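Local coordinates for protein endoglucanase (Ganoderma lucidum, PDB 5D8Z) that probably hydrolyses internal beta-1,4-glucosidic bonds of cellulose, as a glycoside hydrolase family 5 endoglucanase built on a TIM barrel, at residues Q82-G87 / V117-Y122; Q138-L143 / G160-P165; A60-H65 / G321-D326; H65-D70 / A111-I116. One frame throughout, in Å; residues are numbered along the deposited sequence.

Contact 1: Q82-G87 / V117-Y122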
loop_
_atom_site.group_PDB
_atom_site.type_symbol
_atom_site.label_atom_id
_atom_site.label_comp_id
_atom_site.label_asym_id
_atom_site.label_seq_id
_atom_site.Cartn_x
_atom_site.Cartn_y
_atom_site.Cartn_z
ATOM N N GLN A 82 -0.583 -10.316 -12.544
ATOM C CA GLN A 82 -1.283 -10.947 -13.621
ATOM C C GLN A 82 -2.074 -9.920 -14.449
ATOM O O GLN A 82 -1.985 -9.858 -15.652
ATOM C CB GLN A 82 -2.148 -12.026 -13.050
ATOM C CG GLN A 82 -1.362 -13.257 -12.629
ATOM C CD GLN A 82 -0.947 -13.301 -11.167
ATOM O OE1 GLN A 82 -0.724 -12.274 -10.522
ATOM N NE2 GLN A 82 -0.818 -14.519 -10.638
ATOM N N PHE A 83 -2.781 -9.038 -13.817
ATOM C CA PHE A 83 -3.480 -8.038 -14.579
ATOM C C PHE A 83 -2.527 -7.192 -15.437
ATOM O O PHE A 83 -2.793 -6.887 -16.608
ATOM C CB PHE A 83 -4.284 -7.161 -13.621
ATOM C CG PHE A 83 -5.172 -6.186 -14.308
ATOM C CD1 PHE A 83 -6.405 -6.578 -14.776
ATOM C CD2 PHE A 83 -4.766 -4.869 -14.488
ATOM C CE1 PHE A 83 -7.233 -5.682 -15.405
ATOM C CE2 PHE A 83 -5.574 -3.959 -15.136
ATOM C CZ PHE A 83 -6.811 -4.366 -15.601
ATOM N N ILE A 84 -1.408 -6.805 -14.860
ATOM C CA ILE A 84 -0.507 -5.902 -15.551
ATOM C C ILE A 84 0.013 -6.542 -16.792
ATOM O O ILE A 84 0.201 -5.864 -17.801
ATOM C CB ILE A 84 0.695 -5.550 -14.688
ATOM C CG1 ILE A 84 0.246 -4.619 -13.586
ATOM C CG2 ILE A 84 1.758 -4.868 -15.526
ATOM C CD1 ILE A 84 1.213 -4.521 -12.446
ATOM N N THR A 85 0.275 -7.840 -16.710
ATOM C CA THR A 85 0.904 -8.564 -17.804
ATOM C C THR A 85 -0.009 -9.567 -18.541
ATOM O O THR A 85 0.460 -10.331 -19.391
ATOM C CB THR A 85 2.075 -9.360 -17.234
ATOM O OG1 THR A 85 1.558 -10.355 -16.328
ATOM C CG2 THR A 85 3.038 -8.417 -16.526
ATOM N N ASP A 86 -1.292 -9.580 -18.197
ATOM C CA ASP A 86 -2.224 -10.629 -18.628
ATOM C C ASP A 86 -1.701 -12.061 -18.419
ATOM O O ASP A 86 -1.467 -12.808 -19.375
ATOM C CB ASP A 86 -2.689 -10.419 -20.081
ATOM C CG ASP A 86 -3.956 -11.226 -20.422
ATOM O OD1 ASP A 86 -4.980 -11.149 -19.684
ATOM O OD2 ASP A 86 -3.931 -11.940 -21.445
ATOM N N GLY A 87 -1.506 -12.432 -17.159
ATOM C CA GLY A 87 -1.204 -13.797 -16.835
ATOM C C GLY A 87 0.239 -14.242 -16.774
ATOM O O GLY A 87 0.476 -15.324 -16.296
ATOM N N VAL A 117 1.664 2.927 -6.392
ATOM C CA VAL A 117 1.396 1.869 -7.335
ATOM C C VAL A 117 1.813 0.576 -6.645
ATOM O O VAL A 117 2.986 0.229 -6.624
ATOM C CB VAL A 117 2.199 2.077 -8.629
ATOM C CG1 VAL A 117 2.155 0.821 -9.489
ATOM C CG2 VAL A 117 1.669 3.252 -9.428
ATOM N N ASP A 118 0.839 -0.114 -6.069
ATOM C CA ASP A 118 1.026 -1.288 -5.201
ATOM C C ASP A 118 0.787 -2.603 -5.930
ATOM O O ASP A 118 -0.367 -2.901 -6.278
ATOM C CB ASP A 118 0.011 -1.217 -4.043
ATOM C CG ASP A 118 -0.080 -2.525 -3.227
ATOM O OD1 ASP A 118 0.987 -3.064 -2.788
ATOM O OD2 ASP A 118 -1.224 -2.991 -3.009
ATOM N N VAL A 119 1.842 -3.391 -6.141
ATOM C CA VAL A 119 1.669 -4.717 -6.743
ATOM C C VAL A 119 1.200 -5.657 -5.644
ATOM O O VAL A 119 1.953 -5.991 -4.726
ATOM C CB VAL A 119 2.952 -5.280 -7.399
ATOM C CG1 VAL A 119 2.691 -6.674 -7.912
ATOM C CG2 VAL A 119 3.430 -4.422 -8.546
ATOM N N HIS A 120 -0.041 -6.115 -5.763
ATOM C CA HIS A 120 -0.760 -6.761 -4.673
ATOM C C HIS A 120 -0.664 -8.274 -4.699
ATOM O O HIS A 120 -1.659 -8.962 -4.734
ATOM C CB HIS A 120 -2.212 -6.355 -4.753
ATOM C CG HIS A 120 -2.876 -6.256 -3.420
ATOM N ND1 HIS A 120 -2.780 -5.130 -2.627
ATOM C CD2 HIS A 120 -3.645 -7.133 -2.740
ATOM C CE1 HIS A 120 -3.465 -5.316 -1.515
ATOM N NE2 HIS A 120 -3.992 -6.525 -1.556
ATOM N N ASN A 121 0.548 -8.800 -4.624
ATOM C CA ASN A 121 0.769 -10.225 -4.811
ATOM C C ASN A 121 1.281 -11.082 -3.667
ATOM O O ASN A 121 1.463 -12.274 -3.883
ATOM C CB ASN A 121 1.682 -10.417 -5.989
ATOM C CG ASN A 121 0.915 -10.604 -7.239
ATOM O OD1 ASN A 121 0.798 -11.711 -7.736
ATOM N ND2 ASN A 121 0.323 -9.539 -7.717
ATOM N N TYR A 122 1.491 -10.531 -2.468
ATOM C CA TYR A 122 1.896 -11.356 -1.309
ATOM C C TYR A 122 3.203 -12.096 -1.589
ATOM O O TYR A 122 3.399 -13.232 -1.189
ATOM C CB TYR A 122 0.786 -12.348 -0.955
ATOM C CG TYR A 122 -0.542 -11.663 -0.796
ATOM C CD1 TYR A 122 -1.387 -11.451 -1.895
ATOM C CD2 TYR A 122 -0.948 -11.168 0.455
ATOM C CE1 TYR A 122 -2.604 -10.795 -1.741
ATOM C CE2 TYR A 122 -2.168 -10.540 0.615
ATOM C CZ TYR A 122 -2.988 -10.356 -0.485
ATOM O OH TYR A 122 -4.189 -9.713 -0.322
#
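Gln82 and Asn121 bring their amide groups together where helix 81-85, just beyond the second barrel strand, faces the loop that leaves the end of strand 114-119. This is the tighter part of the contact: the two amide planes lie 21° apart, close to coplanar, and Gln82 OE1 sits 3.2 Å from Asn121 OD1. The Asn121 amide is probably turned over in the model, so this pair may be a hydrogen bond once the group is turned back. Gln82 reaches the loop because its chain bends sharply at chi2 (94°), while its NE2 bonds to Gly40 O. A leucine in place of Asn121 would probably leave Gln82 OE1 facing a hydrocarbon branch with no polar mate from this loop.

Two residues further along the helix, and equally buried, Ile84 CD1 meets Val119 CG2 at 4.5 Å, a looser touch. Leu143 and Ile147 of helix 137-149 also touch Ile84, and Trp144 touches Val119. Asp86 and Gly87 form the solvent side: they are exposed, lie beyond the helix end and do not touch the strand. Within residues 117-122, His120 ND1 donates to Asp118 OD2 at 2.7 Å, with the acceptor in the imidazole plane, and Asp118 OD1 is salt-bridged to Arg76. The chemistry thus implies an association resting on a buried amide pair, its bonding undecided as modelled, beside one looser apolar touch.

Contact 2: Q138-L143 / G160-P165. With BGC (beta-D-glucopyranose), chain C.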
loop_
_atom_site.group_PDB
_atom_site.type_symbol
_atom_site.label_atom_id
_atom_site.label_comp_id
_atom_site.label_asym_id
_atom_site.label_seq_id
_atom_site.Cartn_x
_atom_site.Cartn_y
_atom_site.Cartn_z
ATOM N N GLN A 138 14.857 -11.745 -11.382
ATOM C CA GLN A 138 14.871 -11.079 -12.695
ATOM C C GLN A 138 13.500 -10.937 -13.343
ATOM O O GLN A 138 13.178 -9.870 -13.853
ATOM C CB GLN A 138 15.772 -11.812 -13.697
ATOM C CG GLN A 138 17.250 -11.586 -13.469
ATOM C CD GLN A 138 17.781 -12.442 -12.337
ATOM O OE1 GLN A 138 17.591 -13.663 -12.311
ATOM N NE2 GLN A 138 18.424 -11.806 -11.392
ATOM N N ASP A 139 12.738 -12.031 -13.380
ATOM C CA ASP A 139 11.343 -11.997 -13.823
ATOM C C ASP A 139 10.682 -10.783 -13.105
ATOM O O ASP A 139 10.070 -9.924 -13.710
ATOM C CB ASP A 139 10.602 -13.344 -13.492
ATOM C CG ASP A 139 11.145 -14.599 -14.282
ATOM O OD1 ASP A 139 11.564 -14.473 -15.452
ATOM O OD2 ASP A 139 11.127 -15.735 -13.738
ATOM N N PHE A 140 10.891 -10.694 -11.807
ATOM C CA PHE A 140 10.276 -9.659 -10.996
ATOM C C PHE A 140 10.804 -8.242 -11.289
ATOM O O PHE A 140 10.053 -7.268 -11.372
ATOM C CB PHE A 140 10.543 -10.014 -9.544
ATOM C CG PHE A 140 9.922 -9.092 -8.556
ATOM C CD1 PHE A 140 8.595 -8.703 -8.678
ATOM C CD2 PHE A 140 10.630 -8.690 -7.456
ATOM C CE1 PHE A 140 8.002 -7.893 -7.730
ATOM C CE2 PHE A 140 10.056 -7.870 -6.512
ATOM C CZ PHE A 140 8.737 -7.465 -6.648
ATOM N N ALA A 141 12.119 -8.153 -11.411
ATOM C CA ALA A 141 12.817 -6.906 -11.651
ATOM C C ALA A 141 12.356 -6.302 -12.958
ATOM O O ALA A 141 12.064 -5.118 -13.052
ATOM C CB ALA A 141 14.293 -7.189 -11.698
ATOM N N ALA A 142 12.284 -7.143 -13.967
ATOM C CA ALA A 142 11.716 -6.764 -15.244
ATOM C C ALA A 142 10.391 -6.021 -15.063
ATOM O O ALA A 142 10.185 -4.947 -15.662
ATOM C CB ALA A 142 11.491 -7.999 -16.099
ATOM N N LEU A 143 9.503 -6.590 -14.251
ATOM C CA LEU A 143 8.208 -5.991 -14.033
ATOM C C LEU A 143 8.339 -4.562 -13.590
ATOM O O LEU A 143 7.738 -3.637 -14.159
ATOM C CB LEU A 143 7.419 -6.753 -12.984
ATOM C CG LEU A 143 6.070 -6.094 -12.685
ATOM C CD1 LEU A 143 5.187 -6.136 -13.930
ATOM C CD2 LEU A 143 5.388 -6.755 -11.489
ATOM N N GLY A 160 5.226 0.863 -4.665
ATOM C CA GLY A 160 5.080 -0.120 -3.597
ATOM C C GLY A 160 5.463 -1.502 -4.100
ATOM O O GLY A 160 4.646 -2.197 -4.759
ATOM N N VAL A 161 6.685 -1.903 -3.760
ATOM C CA VAL A 161 7.327 -3.065 -4.356
ATOM C C VAL A 161 6.453 -4.296 -4.256
ATOM O O VAL A 161 6.249 -4.985 -5.239
ATOM C CB VAL A 161 8.690 -3.358 -3.686
ATOM C CG1 VAL A 161 9.238 -4.699 -4.123
ATOM C CG2 VAL A 161 9.708 -2.281 -4.031
ATOM N N MET A 162 5.928 -4.576 -3.075
ATOM C CA MET A 162 5.122 -5.752 -2.922
ATOM C C MET A 162 4.247 -5.696 -1.707
ATOM O O MET A 162 4.695 -5.353 -0.626
ATOM C CB MET A 162 6.011 -6.975 -2.798
ATOM C CG MET A 162 5.246 -8.273 -2.547
ATOM S SD MET A 162 4.096 -8.742 -3.853
ATOM C CE MET A 162 5.198 -8.770 -5.262
ATOM N N ASN A 163 3.003 -6.111 -1.889
ATOM C CA ASN A 163 2.034 -6.069 -0.833
ATOM C C ASN A 163 2.082 -7.297 0.039
ATOM O O ASN A 163 1.998 -8.402 -0.453
ATOM C CB ASN A 163 0.653 -6.007 -1.411
ATOM C CG ASN A 163 -0.387 -5.976 -0.342
ATOM O OD1 ASN A 163 -0.527 -4.981 0.355
ATOM N ND2 ASN A 163 -1.118 -7.062 -0.191
ATOM N N GLU A 164 2.186 -7.083 1.340
ATOM C CA GLU A 164 2.068 -8.134 2.372
ATOM C C GLU A 164 2.747 -9.490 2.168
ATOM O O GLU A 164 2.095 -10.526 2.219
ATOM C CB GLU A 164 0.602 -8.328 2.733
ATOM C CG GLU A 164 0.077 -7.190 3.572
ATOM C CD GLU A 164 -1.331 -7.429 4.105
ATOM O OE1 GLU A 164 -1.961 -8.415 3.675
ATOM O OE2 GLU A 164 -1.809 -6.622 4.959
ATOM N N PRO A 165 4.065 -9.499 2.001
ATOM C CA PRO A 165 4.760 -10.778 2.072
ATOM C C PRO A 165 4.450 -11.499 3.379
ATOM O O PRO A 165 4.344 -10.868 4.432
ATOM C CB PRO A 165 6.232 -10.399 2.044
ATOM C CG PRO A 165 6.314 -8.972 1.573
ATOM C CD PRO A 165 4.955 -8.362 1.696
HETATM C C2 BGC C . -5.652 -11.456 6.055
HETATM C C3 BGC C . -5.621 -10.259 5.079
HETATM C C4 BGC C . -5.012 -9.010 5.692
HETATM C C5 BGC C . -3.688 -9.345 6.411
HETATM C C6 BGC C . -3.198 -8.168 7.251
HETATM C C1 BGC C . -4.360 -11.675 6.885
HETATM O O2 BGC C . -5.922 -12.633 5.286
HETATM O O3 BGC C . -6.936 -9.858 4.642
HETATM O O4 BGC C . -4.933 -8.025 4.634
HETATM O O5 BGC C . -3.798 -10.437 7.339
HETATM O O6 BGC C . -3.173 -8.480 8.648
#
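Phe140 and Val161 are the closest backbone positions, with their CA atoms 9.8 Å apart, a gap wide enough to be filled by one aromatic ring between helix 137-149 and the turn that follows strand 157-160. Phe140 spans it because its CG lies anti to the backbone N (chi1 -177°), which sends the ring off the helix toward the turn. Val161 CG1 comes to the ring's edge near its plane, 3.8 Å from Phe140 CZ, and the two side chains cross at about a right angle. Met162, bent at chi2 and chi3, brings its CE methyl to Phe140 CE1 at 3.8 Å. Trp144 meets the Phe140 ring edge-to-face, and Ala181 of helix 171-187 also touches it.

This turn leaves the fourth strand of the TIM barrel and carries the Asn-Glu-Pro sequence characteristic of family 5, Asn163 to Pro165. The Glu164 chain, extended beyond CG, points into the glycan pocket, where the sugar O4 donates to Glu164 OE1 at 3.1 Å. Its OE2 is hydrogen-bonded to His235 ND1. An alanine here, lacking the carboxylate, would probably leave the sugar hydroxyl without this acceptor and His235 without its mate. Asn163 OD1, one residue earlier, accepts a bond from Arg76.

Contact 3: A60-H65 / G321-D326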
loop_
_atom_site.group_PDB
_atom_site.type_symbol
_atom_site.label_atom_id
_atom_site.label_comp_id
_atom_site.label_asym_id
_atom_site.label_seq_id
_atom_site.Cartn_x
_atom_site.Cartn_y
_atom_site.Cartn_z
ATOM N N ALA A 60 -12.486 8.157 -9.129
ATOM C CA ALA A 60 -11.993 9.522 -9.341
ATOM C C ALA A 60 -12.674 10.533 -8.406
ATOM O O ALA A 60 -11.990 11.341 -7.760
ATOM C CB ALA A 60 -12.157 9.939 -10.813
ATOM N N GLY A 61 -14.003 10.464 -8.312
ATOM C CA GLY A 61 -14.766 11.390 -7.487
ATOM C C GLY A 61 -14.445 11.203 -6.022
ATOM O O GLY A 61 -14.119 12.158 -5.332
ATOM N N GLN A 62 -14.515 9.956 -5.571
ATOM C CA GLN A 62 -13.950 9.534 -4.291
ATOM C C GLN A 62 -12.645 10.276 -3.931
ATOM O O GLN A 62 -12.473 10.762 -2.812
ATOM C CB GLN A 62 -13.708 8.000 -4.298
ATOM C CG GLN A 62 -14.969 7.123 -4.214
ATOM C CD GLN A 62 -14.671 5.636 -3.966
ATOM O OE1 GLN A 62 -13.605 5.275 -3.449
ATOM N NE2 GLN A 62 -15.619 4.771 -4.304
ATOM N N MET A 63 -11.742 10.383 -4.901
ATOM C CA MET A 63 -10.448 11.021 -4.673
ATOM C C MET A 63 -10.585 12.542 -4.695
ATOM O O MET A 63 -10.040 13.193 -3.810
ATOM C CB MET A 63 -9.371 10.488 -5.641
ATOM C CG MET A 63 -9.028 9.030 -5.353
ATOM S SD MET A 63 -7.776 8.175 -6.337
ATOM C CE MET A 63 -8.261 8.573 -8.004
ATOM N N LYS A 64 -11.323 13.120 -5.646
ATOM C CA LYS A 64 -11.616 14.574 -5.567
ATOM C C LYS A 64 -12.072 14.948 -4.157
ATOM O O LYS A 64 -11.646 15.938 -3.576
ATOM C CB LYS A 64 -12.713 14.999 -6.545
ATOM C CG LYS A 64 -12.245 15.725 -7.805
ATOM C CD LYS A 64 -12.280 17.256 -7.648
ATOM C CE LYS A 64 -13.662 17.885 -7.810
ATOM N NZ LYS A 64 -14.106 17.922 -9.231
ATOM N N HIS A 65 -12.930 14.117 -3.603
ATOM C CA HIS A 65 -13.560 14.417 -2.339
ATOM C C HIS A 65 -12.557 14.243 -1.225
ATOM O O HIS A 65 -12.398 15.111 -0.374
ATOM C CB HIS A 65 -14.781 13.502 -2.158
ATOM C CG HIS A 65 -15.139 13.246 -0.746
ATOM N ND1 HIS A 65 -15.547 14.248 0.108
ATOM C CD2 HIS A 65 -15.123 12.104 -0.021
ATOM C CE1 HIS A 65 -15.786 13.727 1.300
ATOM N NE2 HIS A 65 -15.541 12.427 1.248
ATOM N N GLY A 321 -15.183 -0.756 5.700
ATOM C CA GLY A 321 -15.531 0.191 4.647
ATOM C C GLY A 321 -15.194 1.633 4.947
ATOM O O GLY A 321 -15.306 2.101 6.076
ATOM N N GLU A 322 -14.754 2.316 3.910
ATOM C CA GLU A 322 -14.439 3.733 3.935
ATOM C C GLU A 322 -15.023 4.461 2.718
ATOM O O GLU A 322 -14.781 5.649 2.532
ATOM C CB GLU A 322 -12.918 3.925 3.987
ATOM C CG GLU A 322 -12.316 3.430 5.301
ATOM C CD GLU A 322 -10.798 3.562 5.393
ATOM O OE1 GLU A 322 -10.144 4.145 4.487
ATOM O OE2 GLU A 322 -10.251 3.061 6.394
ATOM N N VAL A 323 -15.858 3.783 1.934
ATOM C CA VAL A 323 -16.421 4.390 0.736
ATOM C C VAL A 323 -17.422 5.483 1.133
ATOM O O VAL A 323 -18.390 5.221 1.840
ATOM C CB VAL A 323 -17.128 3.366 -0.179
ATOM C CG1 VAL A 323 -17.696 4.067 -1.406
ATOM C CG2 VAL A 323 -16.166 2.270 -0.606
ATOM N N PRO A 324 -17.190 6.708 0.668
ATOM C CA PRO A 324 -18.128 7.753 0.886
ATOM C C PRO A 324 -19.281 7.671 -0.103
ATOM O O PRO A 324 -19.216 6.917 -1.062
ATOM C CB PRO A 324 -17.293 9.003 0.583
ATOM C CG PRO A 324 -16.438 8.567 -0.551
ATOM C CD PRO A 324 -16.095 7.144 -0.219
ATOM N N THR A 325 -20.287 8.511 0.104
ATOM C CA THR A 325 -21.508 8.522 -0.665
ATOM C C THR A 325 -21.661 9.854 -1.408
ATOM O O THR A 325 -21.454 10.930 -0.813
ATOM C CB THR A 325 -22.691 8.348 0.318
ATOM O OG1 THR A 325 -22.446 7.238 1.194
ATOM C CG2 THR A 325 -23.976 8.133 -0.405
ATOM N N ASP A 326 -22.084 9.782 -2.679
ATOM C CA ASP A 326 -22.305 10.968 -3.528
ATOM C C ASP A 326 -23.799 11.229 -3.724
ATOM O O ASP A 326 -24.499 10.480 -4.409
ATOM C CB ASP A 326 -21.605 10.780 -4.887
ATOM C CG ASP A 326 -21.790 11.964 -5.847
ATOM O OD1 ASP A 326 -22.172 13.078 -5.418
ATOM O OD2 ASP A 326 -21.535 11.772 -7.053
#
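His65 and Pro324 slide past each other in opposite directions, the imidazole setting one of its carbon corners against the pyrrolidine. His65 CD2 lies 3.8 Å from Pro324 CG and equally far from Pro324 CB, an oblique approach. With chi1 at 154°, CG of His65 stands roughly opposite the backbone N, and the ring leans off the helix toward the proline. The rest of the ring is engaged outside the segments: Trp331 stacks on it, and Asp333 takes a hydrogen bond from its NE2.

One helical turn earlier, Gln62 presents a different orientation. Its chain, extended beyond CG, runs at about a right angle to Pro324, whose CD lies 4.2 Å from Gln62 CG. The proline thus meets the helix through three of its ring carbons: CB and CG against the histidine, CD against the glutamine stem.

Helix 59-68 is the first helix packed outside the TIM barrel, while residues 321-326 belong to the connection that follows the last barrel strand, 303-312, and leads into the two-stranded hairpin 325-327/330-332. The contact therefore brings together parts from the two ends of the barrel's strand order. Gln62 OE1 reinforces this by accepting from Gly312 N at the end of that last strand. The other atom of that amide, Gln62 NE2, lies 3.6 Å from Val323 CG1, a packing contact.

Contact 4: H65-D70 / A111-I116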
loop_
_atom_site.group_PDB
_atom_site.type_symbol
_atom_site.label_atom_id
_atom_site.label_comp_id
_atom_site.label_asym_id
_atom_site.label_seq_id
_atom_site.Cartn_x
_atom_site.Cartn_y
_atom_site.Cartn_z
ATOM N N HIS A 65 -12.930 14.117 -3.603
ATOM C CA HIS A 65 -13.560 14.417 -2.339
ATOM C C HIS A 65 -12.557 14.243 -1.225
ATOM O O HIS A 65 -12.398 15.111 -0.374
ATOM C CB HIS A 65 -14.781 13.502 -2.158
ATOM C CG HIS A 65 -15.139 13.246 -0.746
ATOM N ND1 HIS A 65 -15.547 14.248 0.108
ATOM C CD2 HIS A 65 -15.123 12.104 -0.021
ATOM C CE1 HIS A 65 -15.786 13.727 1.300
ATOM N NE2 HIS A 65 -15.541 12.427 1.248
ATOM N N PHE A 66 -11.865 13.114 -1.226
ATOM C CA PHE A 66 -10.941 12.840 -0.151
ATOM C C PHE A 66 -9.891 13.946 -0.033
ATOM O O PHE A 66 -9.456 14.258 1.071
ATOM C CB PHE A 66 -10.286 11.470 -0.346
ATOM C CG PHE A 66 -11.126 10.301 0.113
ATOM C CD1 PHE A 66 -11.672 10.260 1.385
ATOM C CD2 PHE A 66 -11.328 9.224 -0.705
ATOM C CE1 PHE A 66 -12.438 9.174 1.812
ATOM C CE2 PHE A 66 -12.062 8.134 -0.281
ATOM C CZ PHE A 66 -12.629 8.106 0.971
ATOM N N VAL A 67 -9.486 14.540 -1.158
ATOM C CA VAL A 67 -8.558 15.670 -1.118
ATOM C C VAL A 67 -9.315 16.920 -0.713
ATOM O O VAL A 67 -9.057 17.474 0.351
ATOM C CB VAL A 67 -7.846 15.966 -2.477
ATOM C CG1 VAL A 67 -6.953 17.210 -2.370
ATOM C CG2 VAL A 67 -7.012 14.781 -2.944
ATOM N N ASP A 68 -10.253 17.351 -1.547
ATOM C CA ASP A 68 -10.836 18.689 -1.408
ATOM C C ASP A 68 -11.569 18.954 -0.097
ATOM O O ASP A 68 -11.568 20.092 0.400
ATOM C CB ASP A 68 -11.750 19.004 -2.588
ATOM C CG ASP A 68 -10.976 19.108 -3.907
ATOM O OD1 ASP A 68 -9.737 18.935 -3.882
ATOM O OD2 ASP A 68 -11.600 19.349 -4.972
ATOM N N ASP A 69 -12.178 17.929 0.473
ATOM C CA ASP A 69 -12.963 18.108 1.682
ATOM C C ASP A 69 -12.247 17.538 2.915
ATOM O O ASP A 69 -12.460 18.009 4.015
ATOM C CB ASP A 69 -14.370 17.466 1.528
ATOM C CG ASP A 69 -15.074 17.869 0.213
ATOM O OD1 ASP A 69 -15.000 19.074 -0.158
ATOM O OD2 ASP A 69 -15.693 16.977 -0.458
ATOM N N ASP A 70 -11.422 16.516 2.767
ATOM C CA ASP A 70 -10.918 15.798 3.952
ATOM C C ASP A 70 -9.437 16.011 4.262
ATOM O O ASP A 70 -8.988 15.731 5.376
ATOM C CB ASP A 70 -11.186 14.298 3.801
ATOM C CG ASP A 70 -12.622 13.918 4.090
ATOM O OD1 ASP A 70 -13.300 14.670 4.823
ATOM O OD2 ASP A 70 -13.057 12.854 3.589
ATOM N N ALA A 111 -6.575 14.525 -9.049
ATOM C CA ALA A 111 -7.162 14.982 -7.799
ATOM C C ALA A 111 -6.225 15.826 -6.942
ATOM O O ALA A 111 -6.656 16.389 -5.949
ATOM C CB ALA A 111 -7.636 13.791 -7.004
ATOM N N GLY A 112 -4.939 15.878 -7.303
ATOM C CA GLY A 112 -3.917 16.680 -6.596
ATOM C C GLY A 112 -3.040 15.933 -5.589
ATOM O O GLY A 112 -2.376 16.560 -4.771
ATOM N N ALA A 113 -3.019 14.607 -5.653
ATOM C CA ALA A 113 -2.425 13.785 -4.606
ATOM C C ALA A 113 -1.272 12.965 -5.141
ATOM O O ALA A 113 -1.075 12.881 -6.354
ATOM C CB ALA A 113 -3.475 12.852 -4.055
ATOM N N SER A 114 -0.526 12.334 -4.237
ATOM C CA SER A 114 0.530 11.368 -4.618
ATOM C C SER A 114 -0.074 9.965 -4.737
ATOM O O SER A 114 -1.042 9.690 -4.075
ATOM C CB SER A 114 1.645 11.383 -3.579
ATOM O OG SER A 114 1.960 12.712 -3.205
ATOM N N CYS A 115 0.478 9.086 -5.570
ATOM C CA CYS A 115 -0.144 7.759 -5.798
ATOM C C CYS A 115 0.822 6.600 -5.629
ATOM O O CYS A 115 1.830 6.540 -6.306
ATOM C CB CYS A 115 -0.766 7.688 -7.193
ATOM S SG CYS A 115 -1.565 9.261 -7.613
ATOM N N ILE A 116 0.497 5.678 -4.731
ATOM C CA ILE A 116 1.245 4.458 -4.564
ATOM C C ILE A 116 0.757 3.411 -5.541
ATOM O O ILE A 116 -0.425 3.059 -5.524
ATOM C CB ILE A 116 1.018 3.883 -3.184
ATOM C CG1 ILE A 116 1.717 4.734 -2.118
ATOM C CG2 ILE A 116 1.511 2.457 -3.126
ATOM C CD1 ILE A 116 0.924 4.822 -0.831
#
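A Schellman motif closes helix 95-110 just before the third strand of the TIM barrel, and Val67, near the end of helix 59-68, packs against the turn it makes. Gly112 is the first residue to leave the helical conformation, at a place where the positive phi (98°) suits a residue without a side chain. The backbones come nearest at Val67 and Ala111, with CA atoms 6.9 Å apart.

The CG2 branch of Val67 does most of the touching, at 3.4 Å from Ala111 O and 4.2 Å from both Ala111 CB and Ala113 CB, so that it touches residues on the two sides of Gly112 in sequence. CG1, anti to the backbone N (chi1 177°), lies 3.7 Å from the same Ala111 O. No hydrogen bond joins the segments; the valine packs on a backbone carbonyl and two alanine methyls. A disulfide between Cys108 and Cys115 ties the helix before the turn to the strand after it.

On the 65-70 segment, His65 CD2 lies over one face of Phe66, offset toward the rim. The imidazole also reaches forward to the helix end, where His65 ND1 donates to Asp69 OD2 at 2.8 Å and 174°, Asp69 OD2 accepting through its anti lone pair.

How the contacts relate
The contacts form two groups at the TIM barrel. Contacts 1 and 2, with centres 9 Å apart, follow in series along the chain and join through the neighbouring strands 114-119 and 157-160: Val119 O to Asn163 N, at 3.0 Å, is a probable hydrogen bond. Contacts 3 and 4, centres 10 Å apart, share His65 and helix 59-68, and contact 4 falls within the long span bridged by contact 3. Contacts 2 and 3 lie about 29 Å apart between centres, on opposite sides of the chain's centre. Strand 114-119 links the helix-end packing of contact 4 with the pocket-side loop of contact 1, whose Asn121 side chain lies about 13 Å from a bound glucose.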